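Local structure of N-deoxyribosyltransferase (Bacillus psychrosaccharolyticus, 6EVS) at residues L6-F11 with K17-A22; G71-N76 with T80-E85; W84-S89 with V96-P101; L114-E119 with E125-A130. The protein catalyses 2'-deoxyribosyl transfer between nucleosides and nucleobases, making it a biocatalyst for modified nucleosides, including purine nucleoside analogues. All coordinates share one frame; numbering follows the deposited sequence.

Interaction 1 (L6-F11 with K17-A22); sequences LASPFF and KHVSKA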
loop_
_atom_site.group_PDB
_atom_site.type_symbol
_atom_site.label_atom_id
_atom_site.label_comp_id
_atom_site.label_asym_id
_atom_site.label_seq_id
_atom_site.Cartn_x
_atom_site.Cartn_y
_atom_site.Cartn_z
ATOM N N LEU A 6 0.231 10.459 18.421
ATOM C CA LEU A 6 0.387 11.907 18.653
ATOM C C LEU A 6 1.699 12.344 18.014
ATOM O O LEU A 6 2.781 12.102 18.562
ATOM C CB LEU A 6 0.340 12.206 20.143
ATOM C CG LEU A 6 0.540 13.650 20.582
ATOM C CD1 LEU A 6 -0.465 14.548 19.855
ATOM C CD2 LEU A 6 0.372 13.720 22.085
ATOM N N ALA A 7 1.618 12.955 16.828
ATOM C CA ALA A 7 2.802 13.431 16.110
ATOM C C ALA A 7 3.098 14.885 16.495
ATOM O O ALA A 7 2.373 15.804 16.101
ATOM C CB ALA A 7 2.620 13.320 14.597
ATOM N N SER A 8 4.215 15.104 17.192
ATOM C CA SER A 8 4.592 16.456 17.600
ATOM C C SER A 8 6.042 16.461 18.062
ATOM O O SER A 8 6.512 15.454 18.602
ATOM C CB SER A 8 3.702 16.969 18.737
ATOM O OG SER A 8 4.250 18.191 19.294
ATOM N N PRO A 9 6.775 17.562 17.898
ATOM C CA PRO A 9 8.054 17.688 18.600
ATOM C C PRO A 9 7.813 17.758 20.100
ATOM O O PRO A 9 6.703 18.026 20.561
ATOM C CB PRO A 9 8.638 19.003 18.061
ATOM C CG PRO A 9 7.436 19.812 17.644
ATOM C CD PRO A 9 6.457 18.761 17.102
ATOM N N PHE A 10 8.880 17.511 20.872
ATOM C CA PHE A 10 8.779 17.538 22.333
ATOM C C PHE A 10 10.132 17.899 22.924
ATOM O O PHE A 10 10.582 17.304 23.907
ATOM C CB PHE A 10 8.260 16.213 22.900
ATOM C CG PHE A 10 8.940 14.987 22.344
ATOM C CD1 PHE A 10 10.003 14.400 23.019
ATOM C CD2 PHE A 10 8.503 14.413 21.160
ATOM C CE1 PHE A 10 10.630 13.269 22.523
ATOM C CE2 PHE A 10 9.113 13.277 20.654
ATOM C CZ PHE A 10 10.186 12.702 21.335
ATOM N N PHE A 11 10.785 18.901 22.340
ATOM C CA PHE A 11 12.200 19.136 22.575
ATOM C C PHE A 11 12.487 20.391 23.377
ATOM O O PHE A 11 13.633 20.569 23.803
ATOM C CB PHE A 11 12.955 19.201 21.238
ATOM C CG PHE A 11 12.570 18.105 20.288
ATOM C CD1 PHE A 11 12.408 16.810 20.754
ATOM C CD2 PHE A 11 12.324 18.373 18.955
ATOM C CE1 PHE A 11 12.019 15.786 19.890
ATOM C CE2 PHE A 11 11.948 17.353 18.091
ATOM C CZ PHE A 11 11.793 16.064 18.563
ATOM N N LYS A 17 4.634 21.586 26.476
ATOM C CA LYS A 17 3.348 22.038 26.985
ATOM C C LYS A 17 2.208 21.580 26.075
ATOM O O LYS A 17 1.218 21.007 26.545
ATOM C CB LYS A 17 3.346 23.555 27.136
ATOM C CG LYS A 17 1.957 24.174 27.222
ATOM C CD LYS A 17 2.039 25.685 27.449
ATOM C CE LYS A 17 3.082 26.010 28.504
ATOM N NZ LYS A 17 3.523 27.441 28.453
ATOM N N HIS A 18 2.346 21.798 24.762
ATOM C CA HIS A 18 1.275 21.433 23.834
ATOM C C HIS A 18 1.068 19.919 23.784
ATOM O O HIS A 18 -0.074 19.448 23.706
ATOM C CB HIS A 18 1.579 21.973 22.436
ATOM C CG HIS A 18 1.717 23.466 22.378
ATOM N ND1 HIS A 18 2.770 24.093 21.749
ATOM C CD2 HIS A 18 0.927 24.452 22.862
ATOM C CE1 HIS A 18 2.631 25.402 21.856
ATOM N NE2 HIS A 18 1.522 25.648 22.531
ATOM N N VAL A 19 2.153 19.142 23.812
ATOM C CA VAL A 19 2.026 17.681 23.816
ATOM C C VAL A 19 1.269 17.214 25.055
ATOM O O VAL A 19 0.391 16.349 24.980
ATOM C CB VAL A 19 3.419 17.028 23.729
ATOM C CG1 VAL A 19 3.345 15.536 24.087
ATOM C CG2 VAL A 19 3.992 17.207 22.340
ATOM N N SER A 20 1.604 17.788 26.211
ATOM C CA SER A 20 0.957 17.430 27.472
ATOM C C SER A 20 -0.543 17.705 27.433
ATOM O O SER A 20 -1.350 16.895 27.912
ATOM C CB SER A 20 1.621 18.218 28.613
ATOM O OG SER A 20 0.964 18.002 29.845
ATOM N N LYS A 21 -0.936 18.857 26.892
ATOM C CA LYS A 21 -2.354 19.173 26.793
ATOM C C LYS A 21 -3.047 18.220 25.831
ATOM O O LYS A 21 -4.170 17.775 26.094
ATOM C CB LYS A 21 -2.544 20.626 26.347
ATOM C CG LYS A 21 -4.007 21.055 26.170
ATOM C CD LYS A 21 -4.805 20.852 27.454
ATOM C CE LYS A 21 -6.103 21.643 27.452
ATOM N NZ LYS A 21 -6.748 21.613 28.800
ATOM N N ALA A 22 -2.385 17.893 24.716
ATOM C CA ALA A 22 -2.958 16.947 23.759
ATOM C C ALA A 22 -3.166 15.581 24.398
ATOM O O ALA A 22 -4.220 14.954 24.218
ATOM C CB ALA A 22 -2.063 16.820 22.524
#
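V19 of helix 13-28 faces L6 of strand 3-7 and S8 and P9 of the loop after it. This is the first step of the beta-alpha-beta unit made by strand 3-7, helix 13-28 and strand 32-34. The unit belongs to a five-stranded parallel sheet of flavodoxin-like order.

The two branches of V19 have different tasks. CG1 points to the strand and meets CD2 of L6 at 4.0 Å. CG2 lies opposite the carbonyl carbon, on the side of the backbone N, a position that turns it to the loop after the strand. There V19 CG2 comes within 3.2 Å of S8 OG and 3.3 Å of P9 O, both polar atoms. CB of F10 lies farther out, 4.4 Å from V19 CG2.

L6 carries its CG anti to the backbone N (chi1 178°), which sends the fork toward the helix. CD1 and CD2 then straddle the methyl of A22, with CD1 3.9 Å from A22 CB. L6 also touches F70 and A22 touches I72, both of strand 68-72. A7 points the other way, toward helix 80-91.

No hydrogen bond crosses between the segments. The polar atoms that border V19 are paired within the loop itself. S8 OG donates to P9 O over 2.8 Å, in the carbonyl plane and on a lone pair, at a C=O...donor angle of 130°.

Interaction 2 (G71-N76 with T80-E85); sequences GIIGDN and TGTAWE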
loop_
_atom_site.group_PDB
_atom_site.type_symbol
_atom_site.label_atom_id
_atom_site.label_comp_id
_atom_site.label_asym_id
_atom_site.label_seq_id
_atom_site.Cartn_x
_atom_site.Cartn_y
_atom_site.Cartn_z
ATOM N N GLY A 71 -1.631 15.483 14.809
ATOM C CA GLY A 71 -0.384 16.223 14.716
ATOM C C GLY A 71 -0.512 17.585 15.371
ATOM O O GLY A 71 -1.607 18.151 15.445
ATOM N N ILE A 72 0.614 18.110 15.860
ATOM C CA ILE A 72 0.681 19.477 16.374
ATOM C C ILE A 72 1.736 20.225 15.565
ATOM O O ILE A 72 2.910 19.832 15.551
ATOM C CB ILE A 72 1.007 19.515 17.875
ATOM C CG1 ILE A 72 -0.044 18.729 18.664
ATOM C CG2 ILE A 72 1.136 20.986 18.368
ATOM C CD1 ILE A 72 0.308 18.535 20.130
ATOM N N ILE A 73 1.311 21.255 14.842
ATOM C CA ILE A 73 2.211 22.040 14.013
ATOM C C ILE A 73 2.061 23.482 14.456
ATOM O O ILE A 73 0.949 24.024 14.433
ATOM C CB ILE A 73 1.908 21.881 12.514
ATOM C CG1 ILE A 73 2.316 20.490 12.017
ATOM C CG2 ILE A 73 2.612 22.971 11.709
ATOM C CD1 ILE A 73 3.793 20.296 11.840
ATOM N N GLY A 74 3.161 24.082 14.888
ATOM C CA GLY A 74 3.142 25.448 15.375
ATOM C C GLY A 74 4.258 26.268 14.756
ATOM O O GLY A 74 4.586 26.139 13.574
ATOM N N ASP A 75 4.841 27.121 15.590
ATOM C CA ASP A 75 5.862 28.100 15.225
ATOM C C ASP A 75 7.261 27.564 15.483
ATOM O O ASP A 75 8.113 28.267 16.018
ATOM C CB ASP A 75 5.634 29.382 16.016
ATOM C CG ASP A 75 5.170 30.520 15.157
ATOM O OD1 ASP A 75 5.170 30.343 13.925
ATOM O OD2 ASP A 75 4.832 31.597 15.706
ATOM N N ASN A 76 7.533 26.325 15.094
ATOM C CA ASN A 76 8.535 25.539 15.790
ATOM C C ASN A 76 9.864 25.441 15.072
ATOM O O ASN A 76 10.871 25.107 15.722
ATOM C CB ASN A 76 8.015 24.117 16.014
ATOM C CG ASN A 76 6.997 24.042 17.114
ATOM O OD1 ASN A 76 6.842 24.982 17.898
ATOM N ND2 ASN A 76 6.287 22.928 17.183
ATOM N N THR A 80 10.230 18.883 11.560
ATOM C CA THR A 80 10.706 18.017 10.480
ATOM C C THR A 80 10.205 16.583 10.651
ATOM O O THR A 80 9.581 16.008 9.743
ATOM C CB THR A 80 12.240 18.082 10.444
ATOM O OG1 THR A 80 12.641 19.452 10.569
ATOM C CG2 THR A 80 12.774 17.563 9.141
ATOM N N GLY A 81 10.458 15.984 11.815
ATOM C CA GLY A 81 10.001 14.618 12.033
ATOM C C GLY A 81 8.489 14.527 12.065
ATOM O O GLY A 81 7.907 13.572 11.545
ATOM N N THR A 82 7.827 15.524 12.670
ATOM C CA THR A 82 6.362 15.524 12.672
ATOM C C THR A 82 5.825 15.575 11.249
ATOM O O THR A 82 4.950 14.781 10.874
ATOM C CB THR A 82 5.826 16.705 13.490
ATOM O OG1 THR A 82 6.179 16.521 14.866
ATOM C CG2 THR A 82 4.293 16.794 13.366
ATOM N N ALA A 83 6.368 16.477 10.428
ATOM C CA ALA A 83 5.924 16.571 9.038
ATOM C C ALA A 83 6.130 15.248 8.297
ATOM O O ALA A 83 5.257 14.807 7.536
ATOM C CB ALA A 83 6.673 17.708 8.333
ATOM N N TRP A 84 7.275 14.595 8.536
ATOM C CA TRP A 84 7.540 13.264 7.974
ATOM C C TRP A 84 6.471 12.266 8.409
ATOM O O TRP A 84 5.946 11.485 7.592
ATOM C CB TRP A 84 8.953 12.818 8.413
ATOM C CG TRP A 84 9.480 11.543 7.773
ATOM C CD1 TRP A 84 10.373 11.449 6.739
ATOM C CD2 TRP A 84 9.139 10.196 8.132
ATOM N NE1 TRP A 84 10.590 10.123 6.416
ATOM C CE2 TRP A 84 9.860 9.334 7.264
ATOM C CE3 TRP A 84 8.312 9.630 9.109
ATOM C CZ2 TRP A 84 9.777 7.930 7.346
ATOM C CZ3 TRP A 84 8.212 8.214 9.172
ATOM C CH2 TRP A 84 8.942 7.396 8.292
ATOM N N GLU A 85 6.114 12.285 9.691
ATOM C CA GLU A 85 5.112 11.342 10.183
ATOM C C GLU A 85 3.732 11.617 9.606
ATOM O O GLU A 85 2.944 10.681 9.448
ATOM C CB GLU A 85 5.064 11.375 11.711
ATOM C CG GLU A 85 6.388 10.906 12.317
ATOM C CD GLU A 85 6.463 11.106 13.815
ATOM O OE1 GLU A 85 5.788 12.010 14.365
ATOM O OE2 GLU A 85 7.225 10.352 14.443
#
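T82, in the first turn of helix 80-91, packs on I72, at the end of strand 68-72, and I73, just after it. The contact sits at the loop that leads from strand to helix in the beta-alpha-beta unit of strand 68-72, helix 80-91 and strand 96-99. The residues that touch are all buried.

The apolar part is a meeting of methyl groups. CD1 of I73 lies 3.9 Å from CG2 of T82, and the two side chains run past each other in opposite directions. I73 starts out beside the helix rather than at it, and its outer torsion (chi2 -75°) brings CD1 nearer. G71, without a side chain, lies near T82 CG2.

A second contact joins this methyl to the backbone. I72 O is 4.0 Å from T82 CG2. T82 has its methyl anti to the backbone N, and OG1 takes the position beside that N, facing the loop of S8 and P9.

Hydrogen bonds stay inside the elements or go to other strands. I72 bonds to A7, and G71 to M97 and F99, so the strand is held on both edges. A83 packs on T80 of the second subunit, which places the helix at a subunit interface. In the helix, W84 N donates to T80 O at 3.0 Å, and E85 N donates to G81 O at 2.9 Å.

Interaction 3 (W84-S89 with V96-P101); sequences WELGAS and VMLFSP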
loop_
_atom_site.group_PDB
_atom_site.type_symbol
_atom_site.label_atom_id
_atom_site.label_comp_id
_atom_site.label_asym_id
_atom_site.label_seq_id
_atom_site.Cartn_x
_atom_site.Cartn_y
_atom_site.Cartn_z
ATOM N N TRP A 84 7.275 14.595 8.536
ATOM C CA TRP A 84 7.540 13.264 7.974
ATOM C C TRP A 84 6.471 12.266 8.409
ATOM O O TRP A 84 5.946 11.485 7.592
ATOM C CB TRP A 84 8.953 12.818 8.413
ATOM C CG TRP A 84 9.480 11.543 7.773
ATOM C CD1 TRP A 84 10.373 11.449 6.739
ATOM C CD2 TRP A 84 9.139 10.196 8.132
ATOM N NE1 TRP A 84 10.590 10.123 6.416
ATOM C CE2 TRP A 84 9.860 9.334 7.264
ATOM C CE3 TRP A 84 8.312 9.630 9.109
ATOM C CZ2 TRP A 84 9.777 7.930 7.346
ATOM C CZ3 TRP A 84 8.212 8.214 9.172
ATOM C CH2 TRP A 84 8.942 7.396 8.292
ATOM N N GLU A 85 6.114 12.285 9.691
ATOM C CA GLU A 85 5.112 11.342 10.183
ATOM C C GLU A 85 3.732 11.617 9.606
ATOM O O GLU A 85 2.944 10.681 9.448
ATOM C CB GLU A 85 5.064 11.375 11.711
ATOM C CG GLU A 85 6.388 10.906 12.317
ATOM C CD GLU A 85 6.463 11.106 13.815
ATOM O OE1 GLU A 85 5.788 12.010 14.365
ATOM O OE2 GLU A 85 7.225 10.352 14.443
ATOM N N LEU A 86 3.397 12.875 9.311
ATOM C CA LEU A 86 2.097 13.119 8.665
ATOM C C LEU A 86 2.100 12.656 7.212
ATOM O O LEU A 86 1.090 12.145 6.726
ATOM C CB LEU A 86 1.715 14.607 8.747
ATOM C CG LEU A 86 1.605 15.179 10.159
ATOM C CD1 LEU A 86 1.550 16.709 10.086
ATOM C CD2 LEU A 86 0.368 14.630 10.868
ATOM N N GLY A 87 3.218 12.821 6.499
ATOM C CA GLY A 87 3.289 12.289 5.143
ATOM C C GLY A 87 3.192 10.767 5.109
ATOM O O GLY A 87 2.445 10.189 4.316
ATOM N N ALA A 88 3.947 10.090 5.984
ATOM C CA ALA A 88 3.795 8.642 6.095
ATOM C C ALA A 88 2.356 8.261 6.432
ATOM O O ALA A 88 1.774 7.361 5.805
ATOM C CB ALA A 88 4.763 8.093 7.148
ATOM N N SER A 89 1.768 8.935 7.425
ATOM C CA SER A 89 0.395 8.637 7.837
ATOM C C SER A 89 -0.565 8.712 6.666
ATOM O O SER A 89 -1.436 7.847 6.509
ATOM C CB SER A 89 -0.057 9.607 8.945
ATOM O OG SER A 89 0.691 9.352 10.136
ATOM N N VAL A 96 -5.681 12.158 9.108
ATOM C CA VAL A 96 -4.801 13.082 9.815
ATOM C C VAL A 96 -5.632 14.202 10.418
ATOM O O VAL A 96 -6.368 14.890 9.704
ATOM C CB VAL A 96 -3.711 13.651 8.890
ATOM C CG1 VAL A 96 -3.023 14.827 9.570
ATOM C CG2 VAL A 96 -2.711 12.582 8.533
ATOM N N MET A 97 -5.504 14.390 11.730
ATOM C CA MET A 97 -6.008 15.566 12.414
ATOM C C MET A 97 -4.840 16.463 12.810
ATOM O O MET A 97 -3.776 15.978 13.204
ATOM C CB MET A 97 -6.831 15.206 13.654
ATOM C CG MET A 97 -8.199 14.542 13.327
ATOM S SD MET A 97 -8.736 13.627 14.768
ATOM C CE MET A 97 -9.896 14.638 15.621
ATOM N N LEU A 98 -5.040 17.770 12.708
ATOM C CA LEU A 98 -3.955 18.710 12.943
ATOM C C LEU A 98 -4.436 19.814 13.869
ATOM O O LEU A 98 -5.549 20.330 13.717
ATOM C CB LEU A 98 -3.434 19.291 11.618
ATOM C CG LEU A 98 -2.082 20.011 11.644
ATOM C CD1 LEU A 98 -0.949 19.011 11.804
ATOM C CD2 LEU A 98 -1.884 20.854 10.389
ATOM N N PHE A 99 -3.592 20.156 14.837
ATOM C CA PHE A 99 -3.837 21.242 15.767
ATOM C C PHE A 99 -2.711 22.257 15.611
ATOM O O PHE A 99 -1.533 21.895 15.662
ATOM C CB PHE A 99 -3.915 20.732 17.216
ATOM C CG PHE A 99 -4.196 21.824 18.224
ATOM C CD1 PHE A 99 -3.162 22.495 18.837
ATOM C CD2 PHE A 99 -5.500 22.177 18.544
ATOM C CE1 PHE A 99 -3.416 23.515 19.749
ATOM C CE2 PHE A 99 -5.760 23.194 19.460
ATOM C CZ PHE A 99 -4.721 23.854 20.062
ATOM N N SER A 100 -3.061 23.520 15.405
ATOM C CA SER A 100 -2.014 24.539 15.284
ATOM C C SER A 100 -2.147 25.543 16.419
ATOM O O SER A 100 -3.150 26.281 16.474
ATOM C CB SER A 100 -2.071 25.243 13.921
ATOM O OG SER A 100 -1.126 26.303 13.822
ATOM N N PRO A 101 -1.189 25.603 17.347
ATOM C CA PRO A 101 -1.294 26.572 18.457
ATOM C C PRO A 101 -1.213 28.025 18.008
ATOM O O PRO A 101 -1.608 28.915 18.773
ATOM C CB PRO A 101 -0.104 26.205 19.366
ATOM C CG PRO A 101 0.304 24.811 18.954
ATOM C CD PRO A 101 -0.021 24.712 17.490
#
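In the beta-alpha-beta crossover from strand 68-72 through helix 80-91 to strand 96-99, L86 of the helix rests on V96 and L98 of the last strand. Helix and strand run nearly antiparallel, with short axes at 154° and 9.8 Å apart at closest approach.

On the helix side L86 carries most of the contact. Its CG lies opposite the carbonyl carbon (chi1 -59°), and the fork opens toward the sheet. One branch goes to each strand residue. CD2 of L86 meets V96 CG1 at 3.6 Å, and CD1 of L86 meets L98 CD1 at 3.8 Å. L86 crosses each of these side chains at about a right angle. L98 does not point straight at the helix, but its end bends nearer. One turn farther along the helix, S89 adds its CB, 4.0 Å from V96 CG2. The other methyl of V96 is thus used as well.

The hydroxyl of S89 is engaged along the helix. S89 OG donates to E85 O over 2.7 Å, tilted 27° from the carbonyl plane. S89 N donates to the same oxygen from the opposite face, so E85 O is gripped twice. S89 OG also bonds to T69 OG1 of strand 68-72. On another side of the helix, W84 packs against G87 of the second subunit.

The interface between the segments is therefore purely apolar. No hydrogen bond crosses it. The methyl groups of L86, V96 and L98, with S89 CB, make it up, and the hydroxyl of S89 beside it is turned to E85 O and T69 OG1.

Interaction 4 (L114-E119 with E125-A130); sequences LHAYFE and ENYDFA
F118 and Y127 form the aromatic part of this contact, an offset edge-to-face pair. The rim of the F118 ring points at one face of Y127. The planes stand at 90° and the centroids are 5.2 Å apart. The closest atoms are F118 CZ and Y127 CD1, at 3.5 Å. Y127 CG is anti to its own N (chi1 -173°), which swings the ring out from the chain toward strand 116-118.

The aliphatic part comes from A116. Its CB lies 3.9 Å from Y127 CE1, approaching the ring obliquely. M97 of the neighbouring strand 96-99 touches A116, F118 and Y127 alike, so it closes the cluster toward the middle of the sheet.

The hydroxyl of Y127 comes near the H115 ring without a hydrogen bond between them. Y127 OH sits at the edge of that ring, near its plane, 3.7 Å from H115 CD2. Each group is hydrogen-bonded to the later chain instead: Y127 OH with P133 O, and H115 NE2 with L132 O. Both buried polar atoms are thus satisfied by backbone carbonyls. H115 also packs on N58 of the third subunit.

Together these contacts cover the outermost strand on this side of the parallel sheet. The chain leaves strand 116-118, makes the short helix 121-126 and returns over the strand. This is the closing beta-alpha step of a flavodoxin-like alpha/beta fold, sealed here by a T-shaped aromatic pair.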
loop_
_atom_site.group_PDB
_atom_site.type_symbol
_atom_site.label_atom_id
_atom_site.label_comp_id
_atom_site.label_asym_id
_atom_site.label_seq_id
_atom_site.Cartn_x
_atom_site.Cartn_y
_atom_site.Cartn_z
ATOM N N LEU A 114 -4.811 16.828 5.270
ATOM C CA LEU A 114 -5.408 16.629 6.576
ATOM C C LEU A 114 -6.890 16.367 6.395
ATOM O O LEU A 114 -7.485 16.743 5.383
ATOM C CB LEU A 114 -5.171 17.840 7.493
ATOM C CG LEU A 114 -5.721 19.218 7.188
ATOM C CD1 LEU A 114 -7.170 19.354 7.660
ATOM C CD2 LEU A 114 -4.826 20.297 7.848
ATOM N N HIS A 115 -7.477 15.680 7.365
ATOM C CA HIS A 115 -8.917 15.462 7.331
ATOM C C HIS A 115 -9.666 16.418 8.245
ATOM O O HIS A 115 -10.808 16.778 7.951
ATOM C CB HIS A 115 -9.248 14.016 7.740
ATOM C CG HIS A 115 -10.703 13.693 7.613
ATOM N ND1 HIS A 115 -11.337 13.594 6.396
ATOM C CD2 HIS A 115 -11.655 13.486 8.554
ATOM C CE1 HIS A 115 -12.616 13.313 6.591
ATOM N NE2 HIS A 115 -12.835 13.237 7.892
ATOM N N ALA A 116 -9.054 16.821 9.360
ATOM C CA ALA A 116 -9.694 17.741 10.285
ATOM C C ALA A 116 -8.637 18.674 10.864
ATOM O O ALA A 116 -7.530 18.246 11.206
ATOM C CB ALA A 116 -10.436 16.991 11.399
ATOM N N TYR A 117 -8.975 19.956 10.934
ATOM C CA TYR A 117 -8.064 20.995 11.383
ATOM C C TYR A 117 -8.688 21.724 12.565
ATOM O O TYR A 117 -9.865 22.109 12.509
ATOM C CB TYR A 117 -7.762 21.975 10.243
ATOM C CG TYR A 117 -6.933 23.175 10.663
ATOM C CD1 TYR A 117 -7.524 24.427 10.861
ATOM C CD2 TYR A 117 -5.563 23.054 10.869
ATOM C CE1 TYR A 117 -6.764 25.526 11.246
ATOM C CE2 TYR A 117 -4.795 24.146 11.262
ATOM C CZ TYR A 117 -5.402 25.381 11.444
ATOM O OH TYR A 117 -4.656 26.477 11.829
ATOM N N PHE A 118 -7.894 21.925 13.622
ATOM C CA PHE A 118 -8.347 22.527 14.872
ATOM C C PHE A 118 -7.417 23.654 15.303
ATOM O O PHE A 118 -6.193 23.565 15.135
ATOM C CB PHE A 118 -8.412 21.479 15.995
ATOM C CG PHE A 118 -9.279 20.307 15.666
ATOM C CD1 PHE A 118 -8.734 19.157 15.113
ATOM C CD2 PHE A 118 -10.650 20.374 15.876
ATOM C CE1 PHE A 118 -9.545 18.077 14.798
ATOM C CE2 PHE A 118 -11.462 19.304 15.559
ATOM C CZ PHE A 118 -10.912 18.168 15.018
ATOM N N GLU A 119 -8.000 24.703 15.878
ATOM C CA GLU A 119 -7.217 25.744 16.528
ATOM C C GLU A 119 -7.629 25.979 17.974
ATOM O O GLU A 119 -7.074 26.874 18.620
ATOM C CB GLU A 119 -7.292 27.058 15.731
ATOM C CG GLU A 119 -6.524 27.018 14.405
ATOM C CD GLU A 119 -6.490 28.372 13.724
ATOM O OE1 GLU A 119 -6.893 29.339 14.373
ATOM O OE2 GLU A 119 -6.066 28.471 12.551
ATOM N N GLU A 125 -12.629 18.724 21.651
ATOM C CA GLU A 125 -13.422 18.032 22.659
ATOM C C GLU A 125 -14.824 17.714 22.160
ATOM O O GLU A 125 -15.430 16.738 22.618
ATOM C CB GLU A 125 -13.474 18.857 23.944
ATOM C CG GLU A 125 -12.238 18.631 24.800
ATOM C CD GLU A 125 -11.851 19.834 25.631
ATOM O OE1 GLU A 125 -10.675 19.897 26.044
ATOM O OE2 GLU A 125 -12.713 20.707 25.878
ATOM N N ASN A 126 -15.341 18.501 21.216
ATOM C CA ASN A 126 -16.667 18.279 20.655
ATOM C C ASN A 126 -16.655 17.507 19.337
ATOM O O ASN A 126 -17.729 17.157 18.841
ATOM C CB ASN A 126 -17.379 19.618 20.450
ATOM C CG ASN A 126 -17.682 20.317 21.762
ATOM O OD1 ASN A 126 -17.954 19.672 22.777
ATOM N ND2 ASN A 126 -17.637 21.647 21.747
ATOM N N TYR A 127 -15.480 17.236 18.767
ATOM C CA TYR A 127 -15.390 16.522 17.497
ATOM C C TYR A 127 -15.947 15.104 17.619
ATOM O O TYR A 127 -15.709 14.409 18.612
ATOM C CB TYR A 127 -13.931 16.473 17.043
ATOM C CG TYR A 127 -13.716 15.900 15.666
ATOM C CD1 TYR A 127 -13.978 16.655 14.523
ATOM C CD2 TYR A 127 -13.241 14.596 15.504
ATOM C CE1 TYR A 127 -13.767 16.126 13.254
ATOM C CE2 TYR A 127 -13.022 14.067 14.245
ATOM C CZ TYR A 127 -13.290 14.830 13.124
ATOM O OH TYR A 127 -13.073 14.290 11.874
ATOM N N ASP A 128 -16.681 14.664 16.594
ATOM C CA ASP A 128 -17.247 13.316 16.573
ATOM C C ASP A 128 -16.215 12.370 15.966
ATOM O O ASP A 128 -16.128 12.230 14.744
ATOM C CB ASP A 128 -18.557 13.287 15.793
ATOM C CG ASP A 128 -19.345 12.003 16.022
ATOM O OD1 ASP A 128 -18.735 10.971 16.383
ATOM O OD2 ASP A 128 -20.578 12.026 15.839
ATOM N N PHE A 129 -15.439 11.711 16.831
ATOM C CA PHE A 129 -14.419 10.767 16.383
ATOM C C PHE A 129 -15.033 9.522 15.748
ATOM O O PHE A 129 -14.391 8.874 14.911
ATOM C CB PHE A 129 -13.541 10.347 17.566
ATOM C CG PHE A 129 -12.527 11.367 17.970
ATOM C CD1 PHE A 129 -12.891 12.446 18.762
ATOM C CD2 PHE A 129 -11.204 11.241 17.580
ATOM C CE1 PHE A 129 -11.943 13.384 19.159
ATOM C CE2 PHE A 129 -10.256 12.165 17.975
ATOM C CZ PHE A 129 -10.626 13.244 18.761
ATOM N N ALA A 130 -16.254 9.161 16.146
ATOM C CA ALA A 130 -16.891 7.958 15.615
ATOM C C ALA A 130 -17.172 8.093 14.121
ATOM O O ALA A 130 -16.843 7.196 13.335
ATOM C CB ALA A 130 -18.184 7.670 16.381
#

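How the interactions relate
From the N terminus, interaction 1 closes the loop between strand 3-7 and helix 13-28. Interaction 2 closes the loop 73-79 from strand 68-72 into helix 80-91. Interaction 3 begins on that helix, shares W84 and E85 with interaction 2, and closes the return to strand 96-99. Interaction 4 follows and ties strand 116-118 to the segment after helix 121-126. None nests in or crosses another. All four reach one parallel sheet, where strands 3-7, 68-72, 96-99 and 116-118 are successive neighbours. Probable backbone bonds join them: A7 O to I72 N, G71 N to M97 O, and V96 O to H115 N. Interactions 1 and 4 lie about 17 Å apart between centres.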